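Local coordinates for hypothetical protein YfiH (Bacillus licheniformis, PDB 6DZD) that probably cleaves purine nucleosides such as adenosine and inosine with phosphate and may also deaminate adenosine, as a zinc-binding member of the YfiH/LACC1 family, at residues G151-I159 / H196-L204; N174-I182 / L233-Q242. All coordinates share one frame; numbering follows the deposited sequence.

Contact 1 (G151-I159 / H196-L204); sequences GWKGTALGI and HVIDKIRNL
V197 sets its CG2 methyl over the middle of the six-membered ring of W152, 3.5 Å from the ring centroid and close to the ring normal, a CH-pi contact. The indole is brought there by a chi1 of 76°, which places CG between the backbone N and the carbonyl carbon and swings the ring out toward helix 195-201. Its opposite face carries K153 CG, offset toward the rim. At the edge, in the ring plane, K200 lays its CD against W152 CZ3 at 3.5 Å, and the bent end of that lysine leads away. The H196 ring stands almost square to the indole, planes 84° apart, with NE2 3.7 Å from W152 CH2 in an oblique approach.

One turn on, the helices, running at 25° to each other, come close enough for A156 CB to lie 3.9 Å from K200 CB. I201 sends CD1 forward to A156 CB (4.1 Å) and T155 CG2, and also touches F213 of strand 213-215. L204 closes the far end with CD2 by the carbonyl oxygens of T155 and A156 and touches helix 225-236. Helix 152-157 follows strand 144-150, so the contact joins the side of that six-stranded sheet to the small antiparallel sheet. Carbon mostly meets carbon, methyls also lying on carbonyl oxygens, and no polar approach is a hydrogen bond or salt bridge, so shape and apolar burial join the helices.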
loop_
_atom_site.group_PDB
_atom_site.type_symbol
_atom_site.label_atom_id
_atom_site.label_comp_id
_atom_site.label_asym_id
_atom_site.label_seq_id
_atom_site.Cartn_x
_atom_site.Cartn_y
_atom_site.Cartn_z
ATOM N N GLY A 151 -5.512 -2.915 -5.446
ATOM C CA GLY A 151 -6.919 -3.237 -5.315
ATOM C C GLY A 151 -7.195 -4.574 -5.975
ATOM O O GLY A 151 -6.287 -5.364 -6.235
ATOM N N TRP A 152 -8.464 -4.826 -6.279
ATOM C CA TRP A 152 -8.750 -6.070 -6.982
ATOM C C TRP A 152 -8.185 -6.043 -8.399
ATOM O O TRP A 152 -7.735 -7.085 -8.911
ATOM C CB TRP A 152 -10.252 -6.358 -6.992
ATOM C CG TRP A 152 -11.064 -5.540 -7.955
ATOM C CD1 TRP A 152 -11.844 -4.461 -7.653
ATOM C CD2 TRP A 152 -11.208 -5.753 -9.368
ATOM N NE1 TRP A 152 -12.461 -3.986 -8.786
ATOM C CE2 TRP A 152 -12.090 -4.761 -9.854
ATOM C CE3 TRP A 152 -10.675 -6.681 -10.271
ATOM C CZ2 TRP A 152 -12.447 -4.668 -11.208
ATOM C CZ3 TRP A 152 -11.032 -6.587 -11.613
ATOM C CH2 TRP A 152 -11.913 -5.586 -12.064
ATOM N N LYS A 153 -8.177 -4.859 -9.034
ATOM C CA LYS A 153 -7.610 -4.730 -10.375
ATOM C C LYS A 153 -6.105 -4.969 -10.358
ATOM O O LYS A 153 -5.586 -5.842 -11.071
ATOM C CB LYS A 153 -7.898 -3.345 -10.947
ATOM C CG LYS A 153 -9.267 -3.203 -11.506
ATOM C CD LYS A 153 -9.674 -1.738 -11.652
ATOM C CE LYS A 153 -11.049 -1.627 -12.355
ATOM N NZ LYS A 153 -11.385 -0.238 -12.844
ATOM N N GLY A 154 -5.388 -4.205 -9.528
ATOM C CA GLY A 154 -3.951 -4.393 -9.434
ATOM C C GLY A 154 -3.594 -5.783 -8.980
ATOM O O GLY A 154 -2.531 -6.295 -9.317
ATOM N N THR A 155 -4.482 -6.415 -8.220
ATOM C CA THR A 155 -4.225 -7.783 -7.799
ATOM C C THR A 155 -4.354 -8.728 -8.981
ATOM O O THR A 155 -3.445 -9.520 -9.256
ATOM C CB THR A 155 -5.155 -8.153 -6.646
ATOM O OG1 THR A 155 -4.872 -7.271 -5.549
ATOM C CG2 THR A 155 -4.922 -9.607 -6.199
ATOM N N ALA A 156 -5.448 -8.608 -9.733
ATOM C CA ALA A 156 -5.599 -9.420 -10.934
ATOM C C ALA A 156 -4.470 -9.162 -11.931
ATOM O O ALA A 156 -4.068 -10.070 -12.656
ATOM C CB ALA A 156 -6.968 -9.147 -11.567
ATOM N N LEU A 157 -3.920 -7.946 -11.965
ATOM C CA LEU A 157 -2.808 -7.667 -12.863
ATOM C C LEU A 157 -1.497 -8.241 -12.361
ATOM O O LEU A 157 -0.556 -8.376 -13.154
ATOM C CB LEU A 157 -2.640 -6.163 -13.066
ATOM C CG LEU A 157 -3.658 -5.517 -14.009
ATOM C CD1 LEU A 157 -3.661 -3.985 -13.862
ATOM C CD2 LEU A 157 -3.437 -5.930 -15.455
ATOM N N GLY A 158 -1.420 -8.592 -11.080
ATOM C CA GLY A 158 -0.187 -9.096 -10.505
ATOM C C GLY A 158 0.855 -8.015 -10.311
ATOM O O GLY A 158 2.054 -8.275 -10.490
ATOM N N ILE A 159 0.434 -6.808 -9.919
ATOM C CA ILE A 159 1.402 -5.740 -9.701
ATOM C C ILE A 159 2.425 -6.131 -8.633
ATOM O O ILE A 159 3.579 -5.686 -8.687
ATOM C CB ILE A 159 0.679 -4.435 -9.329
ATOM C CG1 ILE A 159 1.662 -3.259 -9.330
ATOM C CG2 ILE A 159 0.036 -4.568 -7.982
ATOM C CD1 ILE A 159 1.044 -1.928 -8.879
ATOM N N HIS A 196 -17.236 -10.668 -12.550
ATOM C CA HIS A 196 -16.294 -9.923 -13.367
ATOM C C HIS A 196 -14.942 -9.831 -12.675
ATOM O O HIS A 196 -13.898 -10.000 -13.315
ATOM C CB HIS A 196 -16.843 -8.532 -13.671
ATOM C CG HIS A 196 -15.842 -7.635 -14.324
ATOM N ND1 HIS A 196 -15.516 -7.735 -15.658
ATOM C CD2 HIS A 196 -15.062 -6.653 -13.817
ATOM C CE1 HIS A 196 -14.589 -6.842 -15.948
ATOM N NE2 HIS A 196 -14.298 -6.171 -14.849
ATOM N N VAL A 197 -14.945 -9.659 -11.350
ATOM C CA VAL A 197 -13.692 -9.622 -10.607
ATOM C C VAL A 197 -13.102 -11.017 -10.486
ATOM O O VAL A 197 -11.938 -11.243 -10.827
ATOM C CB VAL A 197 -13.918 -8.982 -9.227
ATOM C CG1 VAL A 197 -12.703 -9.150 -8.357
ATOM C CG2 VAL A 197 -14.208 -7.526 -9.396
ATOM N N ILE A 198 -13.929 -11.990 -10.101
ATOM C CA ILE A 198 -13.428 -13.326 -9.798
ATOM C C ILE A 198 -12.881 -13.984 -11.048
ATOM O O ILE A 198 -11.858 -14.676 -10.998
ATOM C CB ILE A 198 -14.527 -14.180 -9.136
ATOM C CG1 ILE A 198 -14.706 -13.763 -7.680
ATOM C CG2 ILE A 198 -14.197 -15.664 -9.217
ATOM C CD1 ILE A 198 -13.456 -13.953 -6.831
ATOM N N ASP A 199 -13.531 -13.765 -12.192
ATOM C CA ASP A 199 -12.987 -14.287 -13.440
ATOM C C ASP A 199 -11.574 -13.766 -13.677
ATOM O O ASP A 199 -10.720 -14.485 -14.208
ATOM C CB ASP A 199 -13.900 -13.949 -14.618
ATOM C CG ASP A 199 -15.146 -14.820 -14.662
ATOM O OD1 ASP A 199 -15.210 -15.840 -13.937
ATOM O OD2 ASP A 199 -16.069 -14.481 -15.429
ATOM N N LYS A 200 -11.318 -12.505 -13.324
ATOM C CA LYS A 200 -9.995 -11.946 -13.554
ATOM C C LYS A 200 -8.988 -12.456 -12.526
ATOM O O LYS A 200 -7.824 -12.706 -12.862
ATOM C CB LYS A 200 -10.077 -10.420 -13.527
ATOM C CG LYS A 200 -10.395 -9.760 -14.865
ATOM C CD LYS A 200 -10.663 -8.265 -14.704
ATOM C CE LYS A 200 -10.184 -7.498 -15.914
ATOM N NZ LYS A 200 -10.785 -8.067 -17.151
ATOM N N ILE A 201 -9.425 -12.663 -11.285
ATOM C CA ILE A 201 -8.565 -13.255 -10.264
ATOM C C ILE A 201 -8.186 -14.688 -10.645
ATOM O O ILE A 201 -7.002 -15.065 -10.657
ATOM C CB ILE A 201 -9.266 -13.200 -8.895
ATOM C CG1 ILE A 201 -9.500 -11.744 -8.447
ATOM C CG2 ILE A 201 -8.486 -13.990 -7.869
ATOM C CD1 ILE A 201 -8.239 -10.944 -8.111
ATOM N N ARG A 202 -9.186 -15.517 -10.961
ATOM C CA ARG A 202 -8.900 -16.915 -11.241
ATOM C C ARG A 202 -8.053 -17.099 -12.500
ATOM O O ARG A 202 -7.636 -18.230 -12.789
ATOM C CB ARG A 202 -10.217 -17.694 -11.307
ATOM C CG ARG A 202 -10.735 -17.977 -12.679
ATOM C CD ARG A 202 -11.891 -18.956 -12.618
ATOM N NE ARG A 202 -13.177 -18.328 -12.294
ATOM C CZ ARG A 202 -13.980 -18.733 -11.308
ATOM N NH1 ARG A 202 -13.624 -19.764 -10.543
ATOM N NH2 ARG A 202 -15.139 -18.116 -11.091
ATOM N N ASN A 203 -7.783 -16.025 -13.249
ATOM C CA ASN A 203 -6.906 -16.063 -14.410
ATOM C C ASN A 203 -5.477 -15.676 -14.085
ATOM O O ASN A 203 -4.660 -15.527 -15.001
ATOM C CB ASN A 203 -7.438 -15.156 -15.515
ATOM C CG ASN A 203 -8.150 -15.938 -16.605
ATOM O OD1 ASN A 203 -7.986 -17.172 -16.730
ATOM N ND2 ASN A 203 -8.948 -15.231 -17.409
ATOM N N LEU A 204 -5.159 -15.516 -12.802
ATOM C CA LEU A 204 -3.788 -15.263 -12.401
ATOM C C LEU A 204 -2.958 -16.526 -12.606
ATOM O O LEU A 204 -3.490 -17.641 -12.557
ATOM C CB LEU A 204 -3.730 -14.826 -10.934
ATOM C CG LEU A 204 -3.948 -13.329 -10.678
ATOM C CD1 LEU A 204 -4.525 -13.055 -9.312
ATOM C CD2 LEU A 204 -2.649 -12.547 -10.867
#

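Contact 2 (N174-I182 / L233-Q242); sequences NPADIRAVI and LVHAGIPNGQ
The guanidinium of R179 and the side-chain amide of Q242 lie stacked, their planes 9° apart, with Q242 CD over the centre of one guanidinium face, 3.7 Å above it. At the guanidinium edge, in plane, is D177 CA, and R179 NH2 donates to D177 O within the plane of the group, which fixes its rotation; the arginine reaches back there through a bend at chi2, 90°. Q242 NE2 uses both N-H groups in the amide plane: one goes to A176 O at 2.6 Å, nearly straight at 171°, and the other to I178 O at 2.9 Å, each donor standing above the plane of the carbonyl it meets. With a leucine in place of Q242, the carbonyls of A176 and I178 would probably lose their shared donor and R179 the flat group it stacks on.

Behind this, A180 N donates to Q242 O, leading into the parallel pairing of strand 179-182 with the outermost strand 243-245 of a mixed six-stranded sheet. Helix 225-236 ends in a Schellman motif at G237, and the chain turns through P239 to enter that edge strand. The backbone angles of G237, with positive phi, by themselves call for glycine, and P175 CB sits 3.4 Å from G237 O.

Under the strand the contact is apolar. I238 crosses I178 at about a right angle, CD1 meeting I178 CG2 at 3.4 Å, and the same methyl touches A180 CB. L233 adds its CD1, 3.7 Å from A180 CB. V164 of helix 159-169 packs on both I178 and I238.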
loop_
_atom_site.group_PDB
_atom_site.type_symbol
_atom_site.label_atom_id
_atom_site.label_comp_id
_atom_site.label_asym_id
_atom_site.label_seq_id
_atom_site.Cartn_x
_atom_site.Cartn_y
_atom_site.Cartn_z
ATOM N N ASN A 174 18.441 -11.234 -5.691
ATOM C CA ASN A 174 18.110 -12.622 -5.440
ATOM C C ASN A 174 16.758 -12.646 -4.738
ATOM O O ASN A 174 16.606 -11.985 -3.697
ATOM C CB ASN A 174 19.178 -13.274 -4.581
ATOM C CG ASN A 174 18.891 -14.728 -4.259
ATOM O OD1 ASN A 174 17.791 -15.248 -4.494
ATOM N ND2 ASN A 174 19.888 -15.391 -3.676
ATOM N N PRO A 175 15.742 -13.323 -5.293
ATOM C CA PRO A 175 14.417 -13.311 -4.642
ATOM C C PRO A 175 14.420 -13.856 -3.224
ATOM O O PRO A 175 13.534 -13.492 -2.446
ATOM C CB PRO A 175 13.561 -14.178 -5.571
ATOM C CG PRO A 175 14.534 -14.941 -6.363
ATOM C CD PRO A 175 15.710 -14.069 -6.552
ATOM N N ALA A 176 15.368 -14.729 -2.869
ATOM C CA ALA A 176 15.481 -15.197 -1.491
ATOM C C ALA A 176 15.828 -14.072 -0.517
ATOM O O ALA A 176 15.530 -14.183 0.671
ATOM C CB ALA A 176 16.520 -16.318 -1.406
ATOM N N ASP A 177 16.456 -12.998 -0.990
ATOM C CA ASP A 177 16.833 -11.874 -0.143
ATOM C C ASP A 177 15.691 -10.900 0.097
ATOM O O ASP A 177 15.825 -10.028 0.962
ATOM C CB ASP A 177 17.997 -11.093 -0.757
ATOM C CG ASP A 177 19.297 -11.863 -0.732
ATOM O OD1 ASP A 177 19.591 -12.490 0.300
ATOM O OD2 ASP A 177 20.044 -11.827 -1.727
ATOM N N ILE A 178 14.598 -10.994 -0.655
ATOM C CA ILE A 178 13.563 -9.965 -0.599
ATOM C C ILE A 178 12.640 -10.232 0.585
ATOM O O ILE A 178 12.212 -11.368 0.824
ATOM C CB ILE A 178 12.778 -9.904 -1.920
ATOM C CG1 ILE A 178 13.698 -9.528 -3.089
ATOM C CG2 ILE A 178 11.625 -8.918 -1.822
ATOM C CD1 ILE A 178 13.074 -9.774 -4.448
ATOM N N ARG A 179 12.345 -9.179 1.338
ATOM C CA ARG A 179 11.346 -9.201 2.385
ATOM C C ARG A 179 10.132 -8.414 1.918
ATOM O O ARG A 179 10.253 -7.486 1.113
ATOM C CB ARG A 179 11.902 -8.611 3.681
ATOM C CG ARG A 179 12.643 -9.616 4.541
ATOM C CD ARG A 179 14.142 -9.688 4.208
ATOM N NE ARG A 179 14.845 -10.610 5.105
ATOM C CZ ARG A 179 15.826 -11.436 4.739
ATOM N NH1 ARG A 179 16.393 -12.233 5.642
ATOM N NH2 ARG A 179 16.238 -11.472 3.472
ATOM N N ALA A 180 8.958 -8.810 2.413
ATOM C CA ALA A 180 7.704 -8.188 2.025
ATOM C C ALA A 180 6.766 -8.090 3.217
ATOM O O ALA A 180 6.744 -8.971 4.081
ATOM C CB ALA A 180 7.034 -8.973 0.898
ATOM N N VAL A 181 5.998 -7.012 3.262
ATOM C CA VAL A 181 4.957 -6.839 4.259
ATOM C C VAL A 181 3.666 -6.444 3.548
ATOM O O VAL A 181 3.682 -5.633 2.613
ATOM C CB VAL A 181 5.354 -5.793 5.324
ATOM C CG1 VAL A 181 4.105 -5.263 6.080
ATOM C CG2 VAL A 181 6.399 -6.371 6.301
ATOM N N ILE A 182 2.554 -7.059 3.965
ATOM C CA ILE A 182 1.209 -6.718 3.497
ATOM C C ILE A 182 0.486 -6.009 4.643
ATOM O O ILE A 182 0.348 -6.564 5.741
ATOM C CB ILE A 182 0.440 -7.964 3.017
ATOM C CG1 ILE A 182 1.132 -8.568 1.795
ATOM C CG2 ILE A 182 -0.986 -7.630 2.673
ATOM C CD1 ILE A 182 0.519 -9.867 1.295
ATOM N N LEU A 233 3.468 -13.198 -4.298
ATOM C CA LEU A 233 4.851 -13.028 -3.853
ATOM C C LEU A 233 5.580 -14.367 -3.791
ATOM O O LEU A 233 6.708 -14.488 -4.285
ATOM C CB LEU A 233 4.884 -12.342 -2.488
ATOM C CG LEU A 233 4.298 -10.928 -2.419
ATOM C CD1 LEU A 233 4.211 -10.400 -0.979
ATOM C CD2 LEU A 233 5.100 -9.982 -3.283
ATOM N N VAL A 234 4.941 -15.389 -3.207
ATOM C CA VAL A 234 5.566 -16.705 -3.117
ATOM C C VAL A 234 5.807 -17.261 -4.515
ATOM O O VAL A 234 6.861 -17.846 -4.806
ATOM C CB VAL A 234 4.696 -17.660 -2.281
ATOM C CG1 VAL A 234 5.322 -19.053 -2.238
ATOM C CG2 VAL A 234 4.470 -17.112 -0.875
ATOM N N HIS A 235 4.818 -17.091 -5.395
ATOM C CA HIS A 235 4.984 -17.448 -6.794
ATOM C C HIS A 235 6.161 -16.698 -7.392
ATOM O O HIS A 235 6.963 -17.274 -8.134
ATOM C CB HIS A 235 3.690 -17.131 -7.537
ATOM C CG HIS A 235 3.724 -17.431 -9.002
ATOM N ND1 HIS A 235 3.587 -18.709 -9.504
ATOM C CD2 HIS A 235 3.830 -16.611 -10.073
ATOM C CE1 HIS A 235 3.632 -18.665 -10.822
ATOM N NE2 HIS A 235 3.771 -17.405 -11.192
ATOM N N ALA A 236 6.315 -15.425 -7.037
ATOM C CA ALA A 236 7.380 -14.638 -7.632
ATOM C C ALA A 236 8.760 -15.044 -7.138
ATOM O O ALA A 236 9.758 -14.639 -7.742
ATOM C CB ALA A 236 7.142 -13.161 -7.367
ATOM N N GLY A 237 8.853 -15.801 -6.052
ATOM C CA GLY A 237 10.143 -16.241 -5.557
ATOM C C GLY A 237 10.448 -15.774 -4.159
ATOM O O GLY A 237 11.534 -16.063 -3.640
ATOM N N ILE A 238 9.573 -15.030 -3.518
ATOM C CA ILE A 238 9.849 -14.638 -2.140
ATOM C C ILE A 238 9.514 -15.816 -1.233
ATOM O O ILE A 238 8.408 -16.375 -1.349
ATOM C CB ILE A 238 9.044 -13.403 -1.761
ATOM C CG1 ILE A 238 9.490 -12.205 -2.594
ATOM C CG2 ILE A 238 9.231 -13.105 -0.311
ATOM C CD1 ILE A 238 8.838 -10.919 -2.156
ATOM N N PRO A 239 10.411 -16.214 -0.330
ATOM C CA PRO A 239 10.076 -17.306 0.592
ATOM C C PRO A 239 8.961 -16.881 1.535
ATOM O O PRO A 239 8.926 -15.745 2.012
ATOM C CB PRO A 239 11.389 -17.572 1.345
ATOM C CG PRO A 239 12.373 -16.602 0.871
ATOM C CD PRO A 239 11.733 -15.625 -0.071
ATOM N N ASN A 240 8.016 -17.800 1.766
ATOM C CA ASN A 240 6.845 -17.462 2.568
ATOM C C ASN A 240 7.233 -16.989 3.968
ATOM O O ASN A 240 6.537 -16.148 4.553
ATOM C CB ASN A 240 5.896 -18.658 2.643
ATOM C CG ASN A 240 4.537 -18.281 3.234
ATOM O OD1 ASN A 240 4.058 -17.152 3.051
ATOM N ND2 ASN A 240 3.911 -19.220 3.952
ATOM N N GLY A 241 8.338 -17.517 4.511
ATOM C CA GLY A 241 8.795 -17.098 5.821
ATOM C C GLY A 241 9.151 -15.627 5.893
ATOM O O GLY A 241 9.093 -15.025 6.969
ATOM N N GLN A 242 9.517 -15.026 4.758
ATOM C CA GLN A 242 9.903 -13.624 4.698
ATOM C C GLN A 242 8.744 -12.711 4.303
ATOM O O GLN A 242 8.981 -11.587 3.842
ATOM C CB GLN A 242 11.068 -13.438 3.734
ATOM C CG GLN A 242 12.427 -13.521 4.392
ATOM C CD GLN A 242 13.492 -14.049 3.452
ATOM O OE1 GLN A 242 14.257 -14.950 3.813
ATOM N NE2 GLN A 242 13.556 -13.489 2.246
#

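Contacts 1 and 2 sit 20 Å apart between centres, with nearest atoms about 7 Å apart and no touch. Their segments alternate along the chain: 151-159, 174-182, 196-204, then 233-242. Helix 225-236 is the piece between them: T155 and L204 of contact 1 rest on L225, V228 and L232, just ahead of the part contact 2 uses. The six-stranded sheet containing strands 144-150 and 179-182 is shared too, since 151-159 follows directly on the first and 174-182 supplies the second. One contact pairs two helices and the other ties a strand to a helix end, so together they bring segments 37 and 51 residues apart together around helix 225-236, on the same sheet.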